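Local coordinates for probable glutathione S-transferase 5 (PDB 1ZL9), which catalyses the conjugation of reduced glutathione to a wide range of hydrophobic electrophiles and may take part in detoxifying reactive oxygen species, at residues A[21-27]-A[73-79]; A[46-50]-A[62-66]; A[90-94]-A[155-159]. The contacts are given in a common frame with arbitrary orientation. Residue numbers count along the deposited sequence, not the author numbering.

Contact 1 of 3, residues A[21-27]-A[73-79]; sequences IFAYAGQ and LAREFKL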
loop_
_atom_site.group_PDB
_atom_site.type_symbol
_atom_site.label_atom_id
_atom_site.label_comp_id
_atom_site.label_asym_id
_atom_site.label_seq_id
_atom_site.Cartn_x
_atom_site.Cartn_y
_atom_site.Cartn_z
ATOM N N ILE A 21 -6.622 -16.927 0.397
ATOM C CA ILE A 21 -5.437 -17.419 -0.288
ATOM C C ILE A 21 -5.068 -18.781 0.243
ATOM O O ILE A 21 -4.835 -19.728 -0.519
ATOM C CB ILE A 21 -4.253 -16.432 -0.128
ATOM C CG1 ILE A 21 -4.515 -15.168 -0.924
ATOM C CG2 ILE A 21 -2.931 -17.080 -0.437
ATOM C CD1 ILE A 21 -3.564 -13.978 -0.595
ATOM N N PHE A 22 -5.018 -18.910 1.551
ATOM C CA PHE A 22 -4.771 -20.219 2.130
ATOM C C PHE A 22 -5.822 -21.264 1.736
ATOM O O PHE A 22 -5.457 -22.433 1.442
ATOM C CB PHE A 22 -4.745 -20.190 3.649
ATOM C CG PHE A 22 -3.524 -19.559 4.259
ATOM C CD1 PHE A 22 -2.226 -19.954 3.920
ATOM C CD2 PHE A 22 -3.688 -18.592 5.232
ATOM C CE1 PHE A 22 -1.134 -19.386 4.518
ATOM C CE2 PHE A 22 -2.581 -18.039 5.881
ATOM C CZ PHE A 22 -1.310 -18.411 5.532
ATOM N N ALA A 23 -7.113 -20.889 1.744
ATOM C CA ALA A 23 -8.166 -21.783 1.336
ATOM C C ALA A 23 -7.969 -22.190 -0.113
ATOM O O ALA A 23 -8.092 -23.368 -0.425
ATOM C CB ALA A 23 -9.576 -21.174 1.543
ATOM N N TYR A 24 -7.733 -21.237 -1.017
ATOM C CA TYR A 24 -7.486 -21.573 -2.425
ATOM C C TYR A 24 -6.374 -22.586 -2.613
ATOM O O TYR A 24 -6.504 -23.576 -3.362
ATOM C CB TYR A 24 -7.125 -20.348 -3.258
ATOM C CG TYR A 24 -7.065 -20.653 -4.729
ATOM C CD1 TYR A 24 -5.846 -20.813 -5.360
ATOM C CD2 TYR A 24 -8.202 -20.779 -5.461
ATOM C CE1 TYR A 24 -5.776 -21.110 -6.680
ATOM C CE2 TYR A 24 -8.154 -21.114 -6.798
ATOM C CZ TYR A 24 -6.909 -21.279 -7.404
ATOM O OH TYR A 24 -6.818 -21.602 -8.744
ATOM N N ALA A 25 -5.289 -22.371 -1.889
ATOM C CA ALA A 25 -4.118 -23.206 -2.015
ATOM C C ALA A 25 -4.241 -24.487 -1.292
ATOM O O ALA A 25 -3.384 -25.331 -1.410
ATOM C CB ALA A 25 -2.810 -22.410 -1.485
ATOM N N GLY A 26 -5.267 -24.682 -0.475
ATOM C CA GLY A 26 -5.306 -25.855 0.380
ATOM C C GLY A 26 -4.265 -25.920 1.496
ATOM O O GLY A 26 -3.910 -27.041 1.969
ATOM N N GLN A 27 -3.789 -24.754 1.955
ATOM C CA GLN A 27 -2.691 -24.704 2.895
ATOM C C GLN A 27 -3.211 -24.621 4.278
ATOM O O GLN A 27 -4.009 -23.703 4.596
ATOM C CB GLN A 27 -1.863 -23.461 2.659
ATOM C CG GLN A 27 -0.764 -23.234 3.671
ATOM C CD GLN A 27 0.372 -24.163 3.426
ATOM O OE1 GLN A 27 0.889 -24.729 4.368
ATOM N NE2 GLN A 27 0.708 -24.377 2.141
ATOM N N LEU A 73 1.950 -14.110 0.628
ATOM C CA LEU A 73 1.313 -15.408 0.479
ATOM C C LEU A 73 0.938 -15.669 -0.989
ATOM O O LEU A 73 1.129 -16.789 -1.486
ATOM C CB LEU A 73 0.087 -15.520 1.349
ATOM C CG LEU A 73 0.334 -15.491 2.869
ATOM C CD1 LEU A 73 -1.003 -15.430 3.496
ATOM C CD2 LEU A 73 1.066 -16.651 3.357
ATOM N N ALA A 74 0.402 -14.683 -1.671
ATOM C CA ALA A 74 0.019 -14.854 -3.068
ATOM C C ALA A 74 1.241 -15.243 -3.923
ATOM O O ALA A 74 1.111 -16.108 -4.824
ATOM C CB ALA A 74 -0.678 -13.617 -3.651
ATOM N N ARG A 75 2.393 -14.631 -3.673
ATOM C CA ARG A 75 3.576 -14.985 -4.442
ATOM C C ARG A 75 4.033 -16.423 -4.184
ATOM O O ARG A 75 4.459 -17.080 -5.119
ATOM C CB ARG A 75 4.711 -14.050 -4.183
ATOM C CG ARG A 75 4.479 -12.692 -4.838
ATOM C CD ARG A 75 5.550 -11.635 -4.483
ATOM N NE ARG A 75 6.881 -12.053 -4.856
ATOM C CZ ARG A 75 7.991 -11.330 -4.699
ATOM N NH1 ARG A 75 7.946 -10.107 -4.140
ATOM N NH2 ARG A 75 9.154 -11.844 -5.129
ATOM N N GLU A 76 3.893 -16.903 -2.944
ATOM C CA GLU A 76 4.304 -18.290 -2.606
ATOM C C GLU A 76 3.353 -19.264 -3.348
ATOM O O GLU A 76 3.751 -20.372 -3.736
ATOM C CB GLU A 76 4.183 -18.571 -1.118
ATOM C CG GLU A 76 5.173 -17.881 -0.221
ATOM C CD GLU A 76 6.610 -18.227 -0.608
ATOM O OE1 GLU A 76 7.450 -17.263 -0.696
ATOM O OE2 GLU A 76 6.865 -19.446 -0.898
ATOM N N PHE A 77 2.095 -18.881 -3.521
ATOM C CA PHE A 77 1.106 -19.746 -4.162
ATOM C C PHE A 77 0.789 -19.393 -5.624
ATOM O O PHE A 77 -0.191 -19.902 -6.159
ATOM C CB PHE A 77 -0.172 -19.813 -3.320
ATOM C CG PHE A 77 0.090 -20.289 -1.898
ATOM C CD1 PHE A 77 -0.176 -19.499 -0.820
ATOM C CD2 PHE A 77 0.668 -21.556 -1.672
ATOM C CE1 PHE A 77 0.095 -19.919 0.495
ATOM C CE2 PHE A 77 0.950 -21.990 -0.363
ATOM C CZ PHE A 77 0.685 -21.161 0.712
ATOM N N LYS A 78 1.592 -18.528 -6.252
ATOM C CA LYS A 78 1.332 -18.095 -7.645
ATOM C C LYS A 78 -0.063 -17.450 -7.914
ATOM O O LYS A 78 -0.716 -17.675 -8.976
ATOM C CB LYS A 78 1.664 -19.222 -8.657
ATOM C CG LYS A 78 2.134 -18.787 -10.036
ATOM C CD LYS A 78 3.573 -18.286 -10.059
ATOM C CE LYS A 78 4.047 -18.075 -11.515
ATOM N NZ LYS A 78 3.821 -19.308 -12.442
ATOM N N LEU A 79 -0.494 -16.598 -6.976
ATOM C CA LEU A 79 -1.740 -15.863 -7.052
ATOM C C LEU A 79 -1.504 -14.366 -7.078
ATOM O O LEU A 79 -2.448 -13.564 -6.883
ATOM C CB LEU A 79 -2.640 -16.206 -5.838
ATOM C CG LEU A 79 -3.178 -17.611 -5.764
ATOM C CD1 LEU A 79 -3.992 -17.797 -4.453
ATOM C CD2 LEU A 79 -4.072 -17.898 -6.986
#

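Contact 2 of 3, residues A[46-50]-A[62-66]; sequences CAAPF and KLAQS. With GSH (glutathione), chain C.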
loop_
_atom_site.group_PDB
_atom_site.type_symbol
_atom_site.label_atom_id
_atom_site.label_comp_id
_atom_site.label_asym_id
_atom_site.label_seq_id
_atom_site.Cartn_x
_atom_site.Cartn_y
_atom_site.Cartn_z
ATOM N N CYS A 46 3.797 -5.779 22.716
ATOM C CA CYS A 46 4.432 -5.564 21.417
ATOM C C CYS A 46 4.450 -6.854 20.624
ATOM O O CYS A 46 5.457 -7.181 20.001
ATOM C CB CYS A 46 5.861 -5.006 21.556
ATOM S SG CYS A 46 5.994 -3.527 22.626
ATOM N N ALA A 47 3.366 -7.624 20.638
ATOM C CA ALA A 47 3.361 -8.780 19.754
ATOM C C ALA A 47 3.413 -8.197 18.324
ATOM O O ALA A 47 4.355 -8.440 17.590
ATOM C CB ALA A 47 2.149 -9.693 19.981
ATOM N N ALA A 48 2.473 -7.337 17.975
ATOM C CA ALA A 48 2.347 -6.909 16.588
ATOM C C ALA A 48 3.462 -5.928 16.203
ATOM O O ALA A 48 3.686 -4.962 16.917
ATOM C CB ALA A 48 0.962 -6.292 16.388
ATOM N N PRO A 49 4.145 -6.152 15.089
ATOM C CA PRO A 49 5.209 -5.246 14.635
ATOM C C PRO A 49 4.878 -3.756 14.682
ATOM O O PRO A 49 5.720 -2.945 15.090
ATOM C CB PRO A 49 5.451 -5.699 13.189
ATOM C CG PRO A 49 5.210 -7.178 13.265
ATOM C CD PRO A 49 4.011 -7.307 14.173
ATOM N N PHE A 50 3.672 -3.404 14.273
ATOM C CA PHE A 50 3.227 -2.030 14.346
ATOM C C PHE A 50 2.060 -1.818 15.262
ATOM O O PHE A 50 1.299 -0.850 15.101
ATOM C CB PHE A 50 2.895 -1.488 12.959
ATOM C CG PHE A 50 3.974 -1.716 11.972
ATOM C CD1 PHE A 50 3.690 -2.359 10.760
ATOM C CD2 PHE A 50 5.284 -1.333 12.240
ATOM C CE1 PHE A 50 4.670 -2.571 9.811
ATOM C CE2 PHE A 50 6.323 -1.545 11.258
ATOM C CZ PHE A 50 6.006 -2.202 10.062
ATOM N N LYS A 62 7.450 -12.664 12.414
ATOM C CA LYS A 62 6.249 -11.849 12.252
ATOM C C LYS A 62 6.285 -11.012 10.964
ATOM O O LYS A 62 7.310 -10.423 10.599
ATOM C CB LYS A 62 6.017 -10.940 13.473
ATOM C CG LYS A 62 5.506 -11.757 14.697
ATOM C CD LYS A 62 5.502 -10.930 15.943
ATOM C CE LYS A 62 5.711 -11.802 17.219
ATOM N NZ LYS A 62 4.419 -11.843 17.938
ATOM N N LEU A 63 5.111 -10.894 10.331
ATOM C CA LEU A 63 4.949 -10.017 9.180
ATOM C C LEU A 63 3.619 -9.303 9.338
ATOM O O LEU A 63 2.586 -9.928 9.368
ATOM C CB LEU A 63 4.943 -10.827 7.894
ATOM C CG LEU A 63 4.640 -10.022 6.606
ATOM C CD1 LEU A 63 5.717 -9.003 6.360
ATOM C CD2 LEU A 63 4.447 -10.959 5.468
ATOM N N ALA A 64 3.664 -7.981 9.400
ATOM C CA ALA A 64 2.497 -7.128 9.499
ATOM C C ALA A 64 2.101 -6.551 8.159
ATOM O O ALA A 64 2.854 -6.653 7.173
ATOM C CB ALA A 64 2.874 -5.996 10.394
ATOM N N GLN A 65 0.965 -5.856 8.180
ATOM C CA GLN A 65 0.363 -5.107 7.057
ATOM C C GLN A 65 -0.416 -6.000 6.069
ATOM O O GLN A 65 0.171 -6.833 5.392
ATOM C CB GLN A 65 1.380 -4.228 6.351
ATOM C CG GLN A 65 1.708 -2.957 7.220
ATOM C CD GLN A 65 0.685 -1.846 7.132
ATOM O OE1 GLN A 65 0.759 -0.838 7.883
ATOM N NE2 GLN A 65 -0.234 -1.976 6.237
ATOM N N SER A 66 -1.733 -5.827 6.050
ATOM C CA SER A 66 -2.634 -6.694 5.319
ATOM C C SER A 66 -2.228 -6.975 3.887
ATOM O O SER A 66 -2.280 -8.149 3.503
ATOM C CB SER A 66 -4.081 -6.151 5.371
ATOM O OG SER A 66 -4.231 -4.921 4.734
HETATM N N1 GSH C . -2.383 -0.518 7.117
HETATM C CA1 GSH C . -3.043 -1.479 7.936
HETATM C C1 GSH C . -3.139 -2.809 7.308
HETATM O O11 GSH C . -2.889 -3.951 7.961
HETATM O O12 GSH C . -3.598 -2.850 6.103
HETATM C CB1 GSH C . -3.953 -1.107 9.064
HETATM C CG1 GSH C . -4.019 -2.095 10.240
HETATM C CD1 GSH C . -5.138 -1.687 11.178
HETATM O OE1 GSH C . -5.673 -0.450 11.009
HETATM N N2 GSH C . -5.539 -2.496 12.161
HETATM C CA2 GSH C . -6.693 -2.210 12.961
HETATM C C2 GSH C . -6.291 -2.419 14.392
HETATM O O2 GSH C . -5.465 -3.487 14.618
HETATM C CB2 GSH C . -7.725 -3.218 12.469
HETATM S SG2 GSH C . -9.235 -3.046 13.440
HETATM N N3 GSH C . -6.750 -1.678 15.373
HETATM C CA3 GSH C . -6.553 -1.953 16.797
HETATM C C3 GSH C . -5.496 -1.047 17.378
HETATM O O31 GSH C . -4.868 -0.121 16.535
HETATM O O32 GSH C . -5.104 -1.112 18.630
#

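Contact 3 of 3, residues A[90-94]-A[155-159]; sequences VNSLA and LTWID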
loop_
_atom_site.group_PDB
_atom_site.type_symbol
_atom_site.label_atom_id
_atom_site.label_comp_id
_atom_site.label_asym_id
_atom_site.label_seq_id
_atom_site.Cartn_x
_atom_site.Cartn_y
_atom_site.Cartn_z
ATOM N N VAL A 90 -1.584 -6.019 -10.465
ATOM C CA VAL A 90 -2.261 -6.419 -9.247
ATOM C C VAL A 90 -1.927 -5.423 -8.106
ATOM O O VAL A 90 -2.805 -5.003 -7.408
ATOM C CB VAL A 90 -1.918 -7.887 -8.801
ATOM C CG1 VAL A 90 -2.537 -8.189 -7.454
ATOM C CG2 VAL A 90 -2.430 -8.870 -9.715
ATOM N N ASN A 91 -0.646 -5.079 -7.929
ATOM C CA ASN A 91 -0.201 -4.141 -6.942
ATOM C C ASN A 91 -0.865 -2.761 -7.155
ATOM O O ASN A 91 -1.292 -2.123 -6.209
ATOM C CB ASN A 91 1.316 -4.045 -6.979
ATOM C CG ASN A 91 1.927 -3.337 -5.768
ATOM O OD1 ASN A 91 1.257 -2.745 -4.927
ATOM N ND2 ASN A 91 3.221 -3.505 -5.639
ATOM N N SER A 92 -0.952 -2.309 -8.412
ATOM C CA SER A 92 -1.482 -1.002 -8.712
ATOM C C SER A 92 -2.988 -0.969 -8.290
ATOM O O SER A 92 -3.452 -0.075 -7.640
ATOM C CB SER A 92 -1.295 -0.761 -10.220
ATOM O OG SER A 92 -1.777 0.512 -10.589
ATOM N N LEU A 93 -3.736 -1.979 -8.668
ATOM C CA LEU A 93 -5.182 -1.991 -8.336
ATOM C C LEU A 93 -5.419 -2.130 -6.853
ATOM O O LEU A 93 -6.384 -1.583 -6.310
ATOM C CB LEU A 93 -5.840 -3.171 -9.015
ATOM C CG LEU A 93 -7.240 -3.047 -9.619
ATOM C CD1 LEU A 93 -7.996 -4.390 -9.749
ATOM C CD2 LEU A 93 -8.096 -1.869 -9.289
ATOM N N ALA A 94 -4.574 -2.907 -6.191
ATOM C CA ALA A 94 -4.733 -3.181 -4.757
ATOM C C ALA A 94 -4.447 -1.864 -4.008
ATOM O O ALA A 94 -5.107 -1.525 -3.023
ATOM C CB ALA A 94 -3.766 -4.295 -4.305
ATOM N N LEU A 155 -7.012 -16.265 -11.795
ATOM C CA LEU A 155 -7.246 -15.718 -10.471
ATOM C C LEU A 155 -6.008 -15.086 -9.917
ATOM O O LEU A 155 -4.917 -15.660 -9.971
ATOM C CB LEU A 155 -7.693 -16.862 -9.556
ATOM C CG LEU A 155 -8.003 -16.456 -8.123
ATOM C CD1 LEU A 155 -9.298 -15.715 -8.130
ATOM C CD2 LEU A 155 -8.107 -17.697 -7.266
ATOM N N THR A 156 -6.169 -13.888 -9.347
ATOM C CA THR A 156 -5.162 -13.317 -8.465
ATOM C C THR A 156 -5.840 -12.921 -7.149
ATOM O O THR A 156 -7.076 -12.882 -7.038
ATOM C CB THR A 156 -4.468 -12.104 -9.054
ATOM O OG1 THR A 156 -5.404 -11.066 -9.343
ATOM C CG2 THR A 156 -3.778 -12.425 -10.333
ATOM N N TRP A 157 -5.030 -12.611 -6.147
ATOM C CA TRP A 157 -5.588 -12.264 -4.821
ATOM C C TRP A 157 -6.457 -11.002 -4.832
ATOM O O TRP A 157 -7.341 -10.853 -3.985
ATOM C CB TRP A 157 -4.468 -12.187 -3.791
ATOM C CG TRP A 157 -3.528 -11.045 -3.853
ATOM C CD1 TRP A 157 -2.337 -11.001 -4.446
ATOM C CD2 TRP A 157 -3.685 -9.776 -3.174
ATOM N NE1 TRP A 157 -1.743 -9.768 -4.250
ATOM C CE2 TRP A 157 -2.553 -8.999 -3.462
ATOM C CE3 TRP A 157 -4.681 -9.230 -2.369
ATOM C CZ2 TRP A 157 -2.329 -7.738 -2.890
ATOM C CZ3 TRP A 157 -4.503 -7.980 -1.868
ATOM C CH2 TRP A 157 -3.313 -7.243 -2.098
ATOM N N ILE A 158 -6.251 -10.098 -5.789
ATOM C CA ILE A 158 -7.086 -8.910 -5.821
ATOM C C ILE A 158 -8.490 -9.302 -6.254
ATOM O O ILE A 158 -9.437 -8.676 -5.813
ATOM C CB ILE A 158 -6.435 -7.739 -6.641
ATOM C CG1 ILE A 158 -7.186 -6.411 -6.389
ATOM C CG2 ILE A 158 -6.388 -8.041 -8.168
ATOM C CD1 ILE A 158 -7.158 -5.872 -4.978
ATOM N N ASP A 159 -8.638 -10.360 -7.067
ATOM C CA ASP A 159 -9.974 -10.914 -7.352
ATOM C C ASP A 159 -10.674 -11.349 -6.044
ATOM O O ASP A 159 -11.857 -11.127 -5.852
ATOM C CB ASP A 159 -9.883 -12.116 -8.234
ATOM C CG ASP A 159 -9.482 -11.796 -9.654
ATOM O OD1 ASP A 159 -10.125 -10.926 -10.335
ATOM O OD2 ASP A 159 -8.573 -12.469 -10.174
#

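Contact 1 of 3, residues A[21-27]-A[73-79]
Three side chains, Ile-21, Phe-77 and Leu-79, dominate the packing of the C-terminal turns of helices 16-25 and 66-76. Ile-21 occupies the middle: its CG2 lies 3.8 Å from Leu-73 CB, 3.7 Å from Phe-77 CD1 and 4.2 Å from Leu-79 CD1, while its CD1 reaches Ala-74 CB at 4.2 Å. Phe-77, the first residue to leave helix 66-76, sends its ring across to the other helix end. There Ala-25 CB sits over one face, 3.7 Å from the ring centroid, in a CH-pi contact, and Gln-27 NE2 approaches the ring edge, 3.5 Å from Phe-77 CE2. Gln-27 follows the Schellman turn at Gly-26, whose positive phi ends helix 16-25. Leu-79 CD2 meets Tyr-24 CE1 at 3.6 Å. Deeper in, Leu-73 CD1 lies over the Phe-22 ring, 4.1 Å from its centroid. Both of these residues also touch Leu-56 of strand 55-58, as expected for two helices on one face of a thioredoxin-like sheet, and Ile-21 and Ala-74 also touch Trp-157 of helix 157-171. Apart from the Gln-27 amide the meeting groups are aliphatic and aromatic, so between themselves the two segments are held by side-chain fit and water exclusion, not directed polar bonds.

Contact 2 of 3, residues A[46-50]-A[62-66]
Apolar contacts hold the loop 46-50 against strand 61-64, the two running at 34° to each other where they touch. Ala-64 is the focus: its CB lies 3.8 Å from Pro-49 CB and 3.7 Å from Phe-50 CD1. Pro-49 CG also rests 3.9 Å from Lys-62 CB, and Gln-65 CG comes to the edge of the Phe-50 ring, 4.0 Å from CE1. The polar link is slight. Lys-62 extends along the loop so that its CD is 3.2 Å from Ala-47 O, and its NZ gives that same oxygen a weak hydrogen bond of 3.4 Å. Ligand binding is the third kind of interaction. Ser-66, at the start of helix 66-76, bonds the gamma-glutamyl carboxylate of glutathione twice, from N to O11 (2.9 Å) and from OG to O12 (2.6 Å), a mode characteristic of the thioredoxin-like domain of glutathione transferases. Gln-65, with positive phi, is the N-cap that joins strand to helix; Asp-99 of the second subunit also bonds the ligand. The contact thus joins the loop between helix 39-44 and strand 55-58 to an outermost strand of the sheet: Leu-63 pairs with Leu-56 of strand 55-58 and packs on helix 66-76, while Ala-64 O accepts a bond from Ser-92 OG of the second subunit.

Contact 3 of 3, residues A[90-94]-A[155-159]
Ile-158 is the principal bump on the segment 155-159, and it beds into a hollow lined by Val-90, Leu-93 and Ala-94, residues that come round to one side of helix 84-112. Its CD1 lies 3.6 Å from Ala-94 CA, where the small alanine lets it come right up to the backbone; its CG1 is 4.0 Å from Leu-93 CD1 and its CG2 3.9 Å from Val-90 CG1. The turn that presents Ile-158 is the start of helix 157-171, with Thr-156 as N-cap. Thr-156 N donates to Asp-159 OD2 (2.9 Å), one half of the capping box familiar at this helix in glutathione transferases. In the opposite sense, Val-90 projects into the segment 155-159, with CG2 against Thr-156 OG1 (3.7 Å), and its CG1 makes an off-centre CH-pi contact with the five-membered ring of Trp-157, 4.1 Å from its centroid. The far end of that indole meets Ala-94, CH2 to CB at 3.7 Å, and its NE1 is bonded to Asn-80 OD1.

In the fold
Contact 3 is wholly buried within the helical C-terminal domain, whereas contacts 1 and 2, both in the thioredoxin-like domain, are only partly buried. Helix 66-76 links the latter two: segment 62-66 of contact 2 runs into its first residue, Ser-66, which binds glutathione, and its last turn packs in contact 1. Across the domain boundary contacts 1 and 3 touch directly, Leu-79 O lying 2.8 Å from Trp-157 N in a probable hydrogen bond and Ala-74 CB 3.2 Å from Trp-157 CD1. Contact 2 stands apart, about 6 Å from either at the nearest atoms. Chemistry follows place: side-chain packing dominates the helix pairs, while contact 2 adds a weak lysine bond and borders the bound glutathione.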